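Local coordinates for hypoxanthine-guanine phosphoribosyltransferase (Thermus thermophilus, PDB 3ACD), which binds IMP and probably makes IMP and GMP from hypoxanthine, guanine and phosphoribosyl diphosphate in magnesium-dependent purine salvage, at residues Gly10-Ser15 with Glu152-Tyr157; Val105-Thr110 with Arg137-Val142. All blocks are in the same frame, centred on the assembly; numbering follows the deposited sequence.

Interaction 1. Residues Gly10-Ser15 with Glu152-Tyr157. With IMP (inosinic acid), chain B.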
ATOM      1  N   GLY A  10     -15.043  -3.687 -20.467  1.00 21.12           N
ATOM      2  CA  GLY A  10     -14.241  -4.833 -20.858  1.00 21.26           C
ATOM      3  C   GLY A  10     -14.845  -6.154 -20.406  1.00 20.43           C
ATOM      4  O   GLY A  10     -15.837  -6.164 -19.677  1.00 21.32           O
ATOM      5  N   PRO A  11     -14.256  -7.290 -20.809  1.00 20.67           N
ATOM      6  CA  PRO A  11     -14.737  -8.627 -20.451  1.00 21.11           C
ATOM      7  C   PRO A  11     -14.479  -9.083 -19.015  1.00 21.45           C
ATOM      8  O   PRO A  11     -15.168  -9.969 -18.513  1.00 21.04           O
ATOM      9  CB  PRO A  11     -14.034  -9.518 -21.468  1.00 21.59           C
ATOM     10  CG  PRO A  11     -12.712  -8.839 -21.612  1.00 21.12           C
ATOM     11  CD  PRO A  11     -13.108  -7.382 -21.731  1.00 21.97           C
ATOM     12  N   VAL A  12     -13.487  -8.489 -18.358  1.00 20.01           N
ATOM     13  CA  VAL A  12     -13.155  -8.866 -16.985  1.00 18.22           C
ATOM     14  C   VAL A  12     -13.722  -7.885 -15.963  1.00 18.47           C
ATOM     15  O   VAL A  12     -13.480  -6.680 -16.039  1.00 18.87           O
ATOM     16  CB  VAL A  12     -11.625  -8.960 -16.799  1.00 18.68           C
ATOM     17  CG1 VAL A  12     -11.290  -9.312 -15.353  1.00 18.94           C
ATOM     18  CG2 VAL A  12     -11.063 -10.012 -17.745  1.00 17.20           C
ATOM     19  N   GLN A  13     -14.480  -8.418 -15.009  1.00 18.75           N
ATOM     20  CA  GLN A  13     -15.097  -7.621 -13.958  1.00 19.00           C
ATOM     21  C   GLN A  13     -15.078  -8.434 -12.662  1.00 19.65           C
ATOM     22  O   GLN A  13     -15.627  -9.537 -12.610  1.00 18.83           O
ATOM     23  CB  GLN A  13     -16.552  -7.297 -14.323  1.00 20.55           C
ATOM     24  CG  GLN A  13     -16.769  -6.667 -15.703  1.00 21.42           C
ATOM     25  CD  GLN A  13     -16.226  -5.253 -15.815  1.00 20.27           C
ATOM     26  OE1 GLN A  13     -16.132  -4.528 -14.823  1.00 20.80           O
ATOM     27  NE2 GLN A  13     -15.887  -4.845 -17.035  1.00 18.93           N
ATOM     28  N   ILE A  14     -14.443  -7.899 -11.623  1.00 17.58           N
ATOM     29  CA  ILE A  14     -14.375  -8.596 -10.340  1.00 17.73           C
ATOM     30  C   ILE A  14     -14.723  -7.604  -9.234  1.00 18.51           C
ATOM     31  O   ILE A  14     -14.017  -6.613  -9.031  1.00 17.07           O
ATOM     32  CB  ILE A  14     -12.965  -9.180 -10.089  1.00 16.66           C
ATOM     33  CG1 ILE A  14     -12.472  -9.912 -11.341  1.00 19.21           C
ATOM     34  CG2 ILE A  14     -13.011 -10.157  -8.927  1.00 14.73           C
ATOM     35  CD1 ILE A  14     -11.075 -10.503 -11.206  1.00 20.68           C
ATOM     36  N   SER A  15     -15.809  -7.879  -8.517  1.00 17.64           N
ATOM     37  CA  SER A  15     -16.278  -6.986  -7.462  1.00 17.72           C
ATOM     38  C   SER A  15     -15.374  -6.891  -6.243  1.00 16.86           C
ATOM     39  O   SER A  15     -14.567  -7.780  -5.974  1.00 17.08           O
ATOM     40  CB  SER A  15     -17.672  -7.402  -6.993  1.00 15.63           C
ATOM     41  OG  SER A  15     -17.622  -8.613  -6.258  1.00 18.10           O
ATOM     42  N   GLU A 152      -8.922 -14.111 -18.559  1.00 20.00           N
ATOM     43  CA  GLU A 152      -8.681 -14.121 -19.991  1.00 21.52           C
ATOM     44  C   GLU A 152      -7.812 -12.913 -20.327  1.00 22.98           C
ATOM     45  O   GLU A 152      -7.616 -12.025 -19.492  1.00 21.82           O
ATOM     46  CB  GLU A 152     -10.002 -14.028 -20.759  1.00 25.12           C
ATOM     47  CG  GLU A 152     -10.786 -12.753 -20.492  1.00 27.84           C
ATOM     48  CD  GLU A 152     -12.036 -12.638 -21.347  1.00 31.29           C
ATOM     49  OE1 GLU A 152     -11.904 -12.548 -22.587  1.00 32.71           O
ATOM     50  OE2 GLU A 152     -13.149 -12.640 -20.781  1.00 31.51           O
ATOM     51  N   ASP A 153      -7.304 -12.885 -21.552  1.00 21.16           N
ATOM     52  CA  ASP A 153      -6.455 -11.794 -22.010  1.00 23.22           C
ATOM     53  C   ASP A 153      -7.248 -10.498 -22.170  1.00 22.87           C
ATOM     54  O   ASP A 153      -8.091 -10.377 -23.059  1.00 25.53           O
ATOM     55  CB  ASP A 153      -5.799 -12.187 -23.336  1.00 25.51           C
ATOM     56  CG  ASP A 153      -4.917 -11.095 -23.904  1.00 27.60           C
ATOM     57  OD1 ASP A 153      -4.492 -10.202 -23.143  1.00 30.14           O
ATOM     58  OD2 ASP A 153      -4.633 -11.144 -25.119  1.00 29.44           O
ATOM     59  N   ALA A 154      -6.975  -9.536 -21.293  1.00 20.93           N
ATOM     60  CA  ALA A 154      -7.640  -8.239 -21.326  1.00 19.38           C
ATOM     61  C   ALA A 154      -6.857  -7.253 -20.466  1.00 20.14           C
ATOM     62  O   ALA A 154      -6.155  -7.661 -19.539  1.00 20.77           O
ATOM     63  CB  ALA A 154      -9.068  -8.368 -20.797  1.00 21.31           C
ATOM     64  N   TYR A 155      -6.952  -5.962 -20.779  1.00 18.11           N
ATOM     65  CA  TYR A 155      -6.250  -4.973 -19.971  1.00 18.76           C
ATOM     66  C   TYR A 155      -7.165  -4.608 -18.815  1.00 18.94           C
ATOM     67  O   TYR A 155      -8.233  -4.023 -19.018  1.00 19.31           O
ATOM     68  CB  TYR A 155      -5.928  -3.701 -20.755  1.00 19.52           C
ATOM     69  CG  TYR A 155      -5.041  -2.771 -19.953  1.00 20.22           C
ATOM     70  CD1 TYR A 155      -3.666  -2.983 -19.887  1.00 20.20           C
ATOM     71  CD2 TYR A 155      -5.586  -1.744 -19.180  1.00 20.24           C
ATOM     72  CE1 TYR A 155      -2.853  -2.208 -19.070  1.00 21.96           C
ATOM     73  CE2 TYR A 155      -4.779  -0.958 -18.353  1.00 20.41           C
ATOM     74  CZ  TYR A 155      -3.414  -1.200 -18.303  1.00 22.08           C
ATOM     75  OH  TYR A 155      -2.604  -0.467 -17.464  1.00 19.95           O
ATOM     76  N   VAL A 156      -6.746  -4.956 -17.605  1.00 17.88           N
ATOM     77  CA  VAL A 156      -7.536  -4.676 -16.419  1.00 15.99           C
ATOM     78  C   VAL A 156      -6.975  -3.497 -15.629  1.00 16.65           C
ATOM     79  O   VAL A 156      -5.824  -3.098 -15.806  1.00 14.58           O
ATOM     80  CB  VAL A 156      -7.595  -5.912 -15.488  1.00 18.06           C
ATOM     81  CG1 VAL A 156      -8.236  -7.088 -16.220  1.00 18.09           C
ATOM     82  CG2 VAL A 156      -6.191  -6.285 -15.020  1.00 18.39           C
ATOM     83  N   TYR A 157      -7.802  -2.934 -14.757  1.00 15.31           N
ATOM     84  CA  TYR A 157      -7.370  -1.824 -13.925  1.00 14.72           C
ATOM     85  C   TYR A 157      -8.265  -1.725 -12.699  1.00 14.41           C
ATOM     86  O   TYR A 157      -9.302  -2.387 -12.623  1.00 14.72           O
ATOM     87  CB  TYR A 157      -7.357  -0.514 -14.731  1.00 15.92           C
ATOM     88  CG  TYR A 157      -8.691  -0.088 -15.302  1.00 17.49           C
ATOM     89  CD1 TYR A 157      -9.516   0.799 -14.611  1.00 18.32           C
ATOM     90  CD2 TYR A 157      -9.123  -0.563 -16.541  1.00 19.88           C
ATOM     91  CE1 TYR A 157     -10.740   1.207 -15.145  1.00 18.45           C
ATOM     92  CE2 TYR A 157     -10.346  -0.165 -17.081  1.00 19.50           C
ATOM     93  CZ  TYR A 157     -11.148   0.720 -16.378  1.00 19.90           C
ATOM     94  OH  TYR A 157     -12.359   1.110 -16.907  1.00 18.38           O
TER
HETATM   95  P   IMP B 552       4.667  -8.910 -17.237  1.00 19.55           P
HETATM   96  O1P IMP B 552       4.333  -8.984 -18.676  1.00 20.53           O
HETATM   97  O2P IMP B 552       6.253  -8.745 -17.069  1.00 19.68           O
HETATM   98  O3P IMP B 552       4.173 -10.257 -16.503  1.00 17.37           O
HETATM   99  O5' IMP B 552       3.894  -7.634 -16.605  1.00 22.60           O
HETATM  100  C5' IMP B 552       4.506  -6.917 -15.535  1.00 23.56           C
HETATM  101  C4' IMP B 552       3.658  -5.714 -15.116  1.00 20.89           C
HETATM  102  O4' IMP B 552       2.829  -5.250 -16.224  1.00 19.19           O
HETATM  103  C3' IMP B 552       2.622  -6.125 -14.045  1.00 20.02           C
HETATM  104  O3' IMP B 552       3.201  -6.180 -12.740  1.00 19.20           O
HETATM  105  C2' IMP B 552       1.610  -4.974 -14.172  1.00 19.13           C
HETATM  106  O2' IMP B 552       2.017  -3.836 -13.405  1.00 23.44           O
HETATM  107  C1' IMP B 552       1.633  -4.655 -15.676  1.00 18.72           C
HETATM  108  N9  IMP B 552       0.416  -5.212 -16.313  1.00 16.59           N
HETATM  109  C8  IMP B 552       0.321  -6.339 -17.097  1.00 17.34           C
HETATM  110  N7  IMP B 552      -0.916  -6.521 -17.476  1.00 15.90           N
HETATM  111  C5  IMP B 552      -1.684  -5.539 -16.958  1.00 16.21           C
HETATM  112  C6  IMP B 552      -3.076  -5.205 -17.017  1.00 16.04           C
HETATM  113  O6  IMP B 552      -3.860  -5.900 -17.642  1.00 16.21           O
HETATM  114  N1  IMP B 552      -3.509  -4.089 -16.342  1.00 16.33           N
HETATM  115  C2  IMP B 552      -2.630  -3.302 -15.630  1.00 15.50           C
HETATM  116  N3  IMP B 552      -1.349  -3.594 -15.571  1.00 14.36           N
HETATM  117  C4  IMP B 552      -0.837  -4.686 -16.206  1.00 15.93           C
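Val-156, which packs on Val-12, accepts a hydrogen bond from IMP N1 at its backbone O, 2.6 Å away. Val-156 N returns a bond to IMP O6 at 3.0 Å. The pair fits a 6-oxopurine, which offers a donor and an acceptor side by side. The Val-156 side chain divides its two methyls between base and protein. Val-156 CG1 lies anti to the carbonyl carbon (chi1 -60°) and meets Val-12 CG1 at 3.9 Å, while CG2 touches IMP O6. One face of the Tyr-155 ring meets the base, with IMP N1 3.4 Å from the ring plane and offset toward the rim. Tyr-155 OH is hydrogen-bonded to Asp-162 O. Ala-154 O takes a bond from Lys-134 NZ, which also binds IMP.

Further from the ligand the contact is mostly apolar. Val-12 CG2 sits 4.0 Å from Ala-154 CB. It also meets Glu-152 CG, and the side chains of Val-12 and Glu-152 run alongside in opposite senses. Ala-154 CB also meets Pro-11 CG at 3.8 Å. With its chain stretched out past CG, Glu-152 brings OE2 to 3.3 Å from Pro-11 CB. Within 10-15, Gln-13 NE2 reaches back to Gly-10 O at 3.0 Å, from above the carbonyl plane. Val-12 O is hydrogen-bonded to Ser-175 OG. Backbone bonds and an aromatic side chain at the base edge and face are a feature of the purine site in the hood of hypoxanthine-guanine phosphoribosyltransferases.

Interaction 2. Residues Val105-Thr110 with Arg137-Val142. With IMP (inosinic acid), chain B.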
ATOM      1  N   VAL A 105       0.294 -11.085 -13.316  1.00 12.21           N
ATOM      2  CA  VAL A 105       1.344 -11.703 -14.112  1.00 12.51           C
ATOM      3  C   VAL A 105       0.806 -11.790 -15.536  1.00 14.50           C
ATOM      4  O   VAL A 105      -0.210 -12.443 -15.794  1.00 13.52           O
ATOM      5  CB  VAL A 105       1.703 -13.114 -13.581  1.00 13.94           C
ATOM      6  CG1 VAL A 105       2.845 -13.718 -14.409  1.00 15.33           C
ATOM      7  CG2 VAL A 105       2.114 -13.020 -12.110  1.00 12.77           C
ATOM      8  N   ASP A 106       1.480 -11.099 -16.448  1.00 13.87           N
ATOM      9  CA  ASP A 106       1.080 -11.057 -17.848  1.00 15.72           C
ATOM     10  C   ASP A 106       1.989 -11.988 -18.641  1.00 15.71           C
ATOM     11  O   ASP A 106       1.729 -13.189 -18.702  1.00 15.39           O
ATOM     12  CB  ASP A 106       1.174  -9.614 -18.355  1.00 17.17           C
ATOM     13  CG  ASP A 106       0.651  -9.443 -19.770  1.00 19.88           C
ATOM     14  OD1 ASP A 106      -0.056 -10.338 -20.275  1.00 20.25           O
ATOM     15  OD2 ASP A 106       0.940  -8.389 -20.374  1.00 20.91           O
ATOM     16  N   THR A 107       3.055 -11.452 -19.232  1.00 15.19           N
ATOM     17  CA  THR A 107       3.980 -12.297 -19.989  1.00 15.54           C
ATOM     18  C   THR A 107       4.862 -13.081 -19.019  1.00 15.79           C
ATOM     19  O   THR A 107       5.384 -14.144 -19.361  1.00 16.31           O
ATOM     20  CB  THR A 107       4.907 -11.470 -20.918  1.00 17.35           C
ATOM     21  OG1 THR A 107       5.815 -10.689 -20.129  1.00 16.91           O
ATOM     22  CG2 THR A 107       4.087 -10.551 -21.814  1.00 17.69           C
ATOM     23  N   GLY A 108       5.023 -12.547 -17.810  1.00 13.69           N
ATOM     24  CA  GLY A 108       5.839 -13.202 -16.804  1.00 14.26           C
ATOM     25  C   GLY A 108       7.294 -12.753 -16.796  1.00 16.04           C
ATOM     26  O   GLY A 108       8.066 -13.147 -15.926  1.00 15.25           O
ATOM     27  N   LEU A 109       7.673 -11.927 -17.766  1.00 17.04           N
ATOM     28  CA  LEU A 109       9.049 -11.447 -17.859  1.00 18.13           C
ATOM     29  C   LEU A 109       9.520 -10.717 -16.600  1.00 17.72           C
ATOM     30  O   LEU A 109      10.598 -11.004 -16.076  1.00 17.67           O
ATOM     31  CB  LEU A 109       9.200 -10.528 -19.076  1.00 21.60           C
ATOM     32  CG  LEU A 109       8.950 -11.197 -20.433  1.00 26.15           C
ATOM     33  CD1 LEU A 109       8.991 -10.159 -21.544  1.00 28.18           C
ATOM     34  CD2 LEU A 109       9.995 -12.279 -20.668  1.00 28.47           C
ATOM     35  N   THR A 110       8.718  -9.779 -16.112  1.00 17.22           N
ATOM     36  CA  THR A 110       9.100  -9.025 -14.921  1.00 19.04           C
ATOM     37  C   THR A 110       9.298  -9.922 -13.705  1.00 18.36           C
ATOM     38  O   THR A 110      10.316  -9.832 -13.020  1.00 17.99           O
ATOM     39  CB  THR A 110       8.059  -7.949 -14.577  1.00 19.96           C
ATOM     40  OG1 THR A 110       7.907  -7.063 -15.692  1.00 25.09           O
ATOM     41  CG2 THR A 110       8.515  -7.139 -13.372  1.00 24.34           C
ATOM     42  N   ARG A 137      -1.057 -15.209 -22.133  1.00 18.43           N
ATOM     43  CA  ARG A 137      -0.031 -14.243 -22.523  1.00 17.86           C
ATOM     44  C   ARG A 137       1.369 -14.644 -22.052  1.00 17.98           C
ATOM     45  O   ARG A 137       2.357 -14.003 -22.411  1.00 18.30           O
ATOM     46  CB  ARG A 137      -0.377 -12.868 -21.940  1.00 16.67           C
ATOM     47  CG  ARG A 137      -1.570 -12.186 -22.587  1.00 20.13           C
ATOM     48  CD  ARG A 137      -1.111 -11.240 -23.685  1.00 22.58           C
ATOM     49  NE  ARG A 137      -0.295 -10.162 -23.132  1.00 24.01           N
ATOM     50  CZ  ARG A 137       0.360  -9.265 -23.862  1.00 26.82           C
ATOM     51  NH1 ARG A 137       0.299  -9.311 -25.185  1.00 27.05           N
ATOM     52  NH2 ARG A 137       1.084  -8.324 -23.265  1.00 25.66           N
ATOM     53  N   ARG A 138       1.448 -15.711 -21.265  1.00 17.70           N
ATOM     54  CA  ARG A 138       2.710 -16.180 -20.698  1.00 18.88           C
ATOM     55  C   ARG A 138       3.801 -16.502 -21.723  1.00 22.57           C
ATOM     56  O   ARG A 138       3.611 -17.333 -22.616  1.00 21.87           O
ATOM     57  CB  ARG A 138       2.437 -17.403 -19.812  1.00 17.87           C
ATOM     58  CG  ARG A 138       3.485 -17.689 -18.737  1.00 18.40           C
ATOM     59  CD  ARG A 138       3.761 -16.456 -17.870  1.00 18.05           C
ATOM     60  NE  ARG A 138       2.554 -15.675 -17.603  1.00 18.33           N
ATOM     61  CZ  ARG A 138       1.565 -16.052 -16.798  1.00 16.39           C
ATOM     62  NH1 ARG A 138       1.627 -17.208 -16.152  1.00 16.67           N
ATOM     63  NH2 ARG A 138       0.496 -15.277 -16.664  1.00 15.29           N
ATOM     64  N   GLN A 139       4.944 -15.833 -21.584  1.00 21.53           N
ATOM     65  CA  GLN A 139       6.081 -16.045 -22.478  1.00 24.12           C
ATOM     66  C   GLN A 139       7.195 -16.796 -21.755  1.00 23.54           C
ATOM     67  O   GLN A 139       8.033 -17.444 -22.382  1.00 24.04           O
ATOM     68  CB  GLN A 139       6.606 -14.709 -23.002  1.00 25.41           C
ATOM     69  CG  GLN A 139       5.577 -13.924 -23.794  1.00 30.95           C
ATOM     70  CD  GLN A 139       6.173 -12.719 -24.486  1.00 35.20           C
ATOM     71  OE1 GLN A 139       6.819 -11.883 -23.857  1.00 40.08           O
ATOM     72  NE2 GLN A 139       5.954 -12.619 -25.793  1.00 38.25           N
ATOM     73  N   VAL A 140       7.208 -16.691 -20.432  1.00 20.92           N
ATOM     74  CA  VAL A 140       8.192 -17.385 -19.615  1.00 21.79           C
ATOM     75  C   VAL A 140       7.444 -17.978 -18.430  1.00 21.84           C
ATOM     76  O   VAL A 140       6.641 -17.302 -17.788  1.00 19.77           O
ATOM     77  CB  VAL A 140       9.309 -16.432 -19.121  1.00 22.74           C
ATOM     78  CG1 VAL A 140       8.713 -15.259 -18.370  1.00 23.65           C
ATOM     79  CG2 VAL A 140      10.284 -17.195 -18.237  1.00 24.88           C
ATOM     80  N   GLU A 141       7.693 -19.250 -18.150  1.00 21.52           N
ATOM     81  CA  GLU A 141       7.004 -19.913 -17.057  1.00 22.35           C
ATOM     82  C   GLU A 141       7.511 -19.466 -15.693  1.00 21.00           C
ATOM     83  O   GLU A 141       8.678 -19.650 -15.357  1.00 20.41           O
ATOM     84  CB  GLU A 141       7.136 -21.432 -17.198  1.00 25.51           C
ATOM     85  CG  GLU A 141       6.241 -22.232 -16.261  1.00 28.99           C
ATOM     86  CD  GLU A 141       4.788 -21.782 -16.305  1.00 29.77           C
ATOM     87  OE1 GLU A 141       4.250 -21.583 -17.415  1.00 32.64           O
ATOM     88  OE2 GLU A 141       4.182 -21.633 -15.226  1.00 32.99           O
ATOM     89  N   VAL A 142       6.619 -18.862 -14.918  1.00 18.58           N
ATOM     90  CA  VAL A 142       6.946 -18.402 -13.578  1.00 17.43           C
ATOM     91  C   VAL A 142       5.899 -18.974 -12.628  1.00 18.09           C
ATOM     92  O   VAL A 142       4.735 -19.137 -12.992  1.00 16.70           O
ATOM     93  CB  VAL A 142       6.941 -16.859 -13.482  1.00 17.13           C
ATOM     94  CG1 VAL A 142       8.093 -16.288 -14.296  1.00 19.04           C
ATOM     95  CG2 VAL A 142       5.621 -16.304 -13.985  1.00 18.00           C
TER
HETATM   96  P   IMP B 552       4.667  -8.910 -17.237  1.00 19.55           P
HETATM   97  O1P IMP B 552       4.333  -8.984 -18.676  1.00 20.53           O
HETATM   98  O2P IMP B 552       6.253  -8.745 -17.069  1.00 19.68           O
HETATM   99  O3P IMP B 552       4.173 -10.257 -16.503  1.00 17.37           O
HETATM  100  O5' IMP B 552       3.894  -7.634 -16.605  1.00 22.60           O
HETATM  101  C5' IMP B 552       4.506  -6.917 -15.535  1.00 23.56           C
HETATM  102  C4' IMP B 552       3.658  -5.714 -15.116  1.00 20.89           C
HETATM  103  O4' IMP B 552       2.829  -5.250 -16.224  1.00 19.19           O
HETATM  104  C3' IMP B 552       2.622  -6.125 -14.045  1.00 20.02           C
HETATM  105  O3' IMP B 552       3.201  -6.180 -12.740  1.00 19.20           O
HETATM  106  C2' IMP B 552       1.610  -4.974 -14.172  1.00 19.13           C
HETATM  107  O2' IMP B 552       2.017  -3.836 -13.405  1.00 23.44           O
HETATM  108  C1' IMP B 552       1.633  -4.655 -15.676  1.00 18.72           C
HETATM  109  N9  IMP B 552       0.416  -5.212 -16.313  1.00 16.59           N
HETATM  110  C8  IMP B 552       0.321  -6.339 -17.097  1.00 17.34           C
HETATM  111  N7  IMP B 552      -0.916  -6.521 -17.476  1.00 15.90           N
HETATM  112  C5  IMP B 552      -1.684  -5.539 -16.958  1.00 16.21           C
HETATM  113  C6  IMP B 552      -3.076  -5.205 -17.017  1.00 16.04           C
HETATM  114  O6  IMP B 552      -3.860  -5.900 -17.642  1.00 16.21           O
HETATM  115  N1  IMP B 552      -3.509  -4.089 -16.342  1.00 16.33           N
HETATM  116  C2  IMP B 552      -2.630  -3.302 -15.630  1.00 15.50           C
HETATM  117  N3  IMP B 552      -1.349  -3.594 -15.571  1.00 14.36           N
HETATM  118  C4  IMP B 552      -0.837  -4.686 -16.206  1.00 15.93           C
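Asp-106 and Arg-137 form a two-pronged salt bridge. Arg-137 NE meets Asp-106 OD1 and Arg-137 NH2 meets Asp-106 OD2, both at 2.9 Å. Both oxygens are used on the syn side, and the carboxylate and guanidinium planes are nearly coplanar, 22° apart. Arg-138 instead grips the backbone: its NE reaches Asp-106 O at 2.8 Å, and its NH2 reaches the same oxygen from the same face at 3.2 Å. Thr-107 O accepts from Gln-139 N at 2.8 Å, on a lone pair, and weakly from Val-140 N. These bonds tether the PRPP-binding loop, the family signature, which wraps the 5'-phosphate ahead of helix 109-119. The backbone N atoms of Asp-106, Thr-107, Gly-108 and Thr-110 all donate to the IMP phosphate. Thr-107 OG1, set between the backbone N and the carbonyl carbon (chi1 68°), donates to O1P and accepts from Leu-109 N, an ST turn. At Gly-108 (phi 92°) a side chain would clash with Arg-138 and Val-140. Val-105 CG1 lies over the centre of the Arg-138 guanidinium. An alanine in place of Arg-138 would probably leave Asp-106 O without these two donors and Val-105 CG1 without its guanidinium neighbour. Further out, Val-105 CG1 packs on Val-142 CG2, and Leu-109 CD2 touches Val-140 CG1.

In the fold
The chain enters interaction 1 at 10-15, just before helix 16-33. It returns to that contact only at 152-157, after 136 residues that include the whole parallel sheet. Interaction 2 is nested inside this long loop. It closes a much shorter one, in which 105-110 leads into helix 109-119, and strands 125-130 and 132-133 follow before 137-142. Interaction 1 thus ties the N-terminal loop to the segment that carries strand 156-157, the partner of 174-175. Interaction 2 joins the loop before helix 109-119 to the loop between strands 132-133 and 146-150. Their centres are about 17 Å apart. IMP spans them, base in one and phosphate in the other, and Asp-153 packs directly on Arg-137.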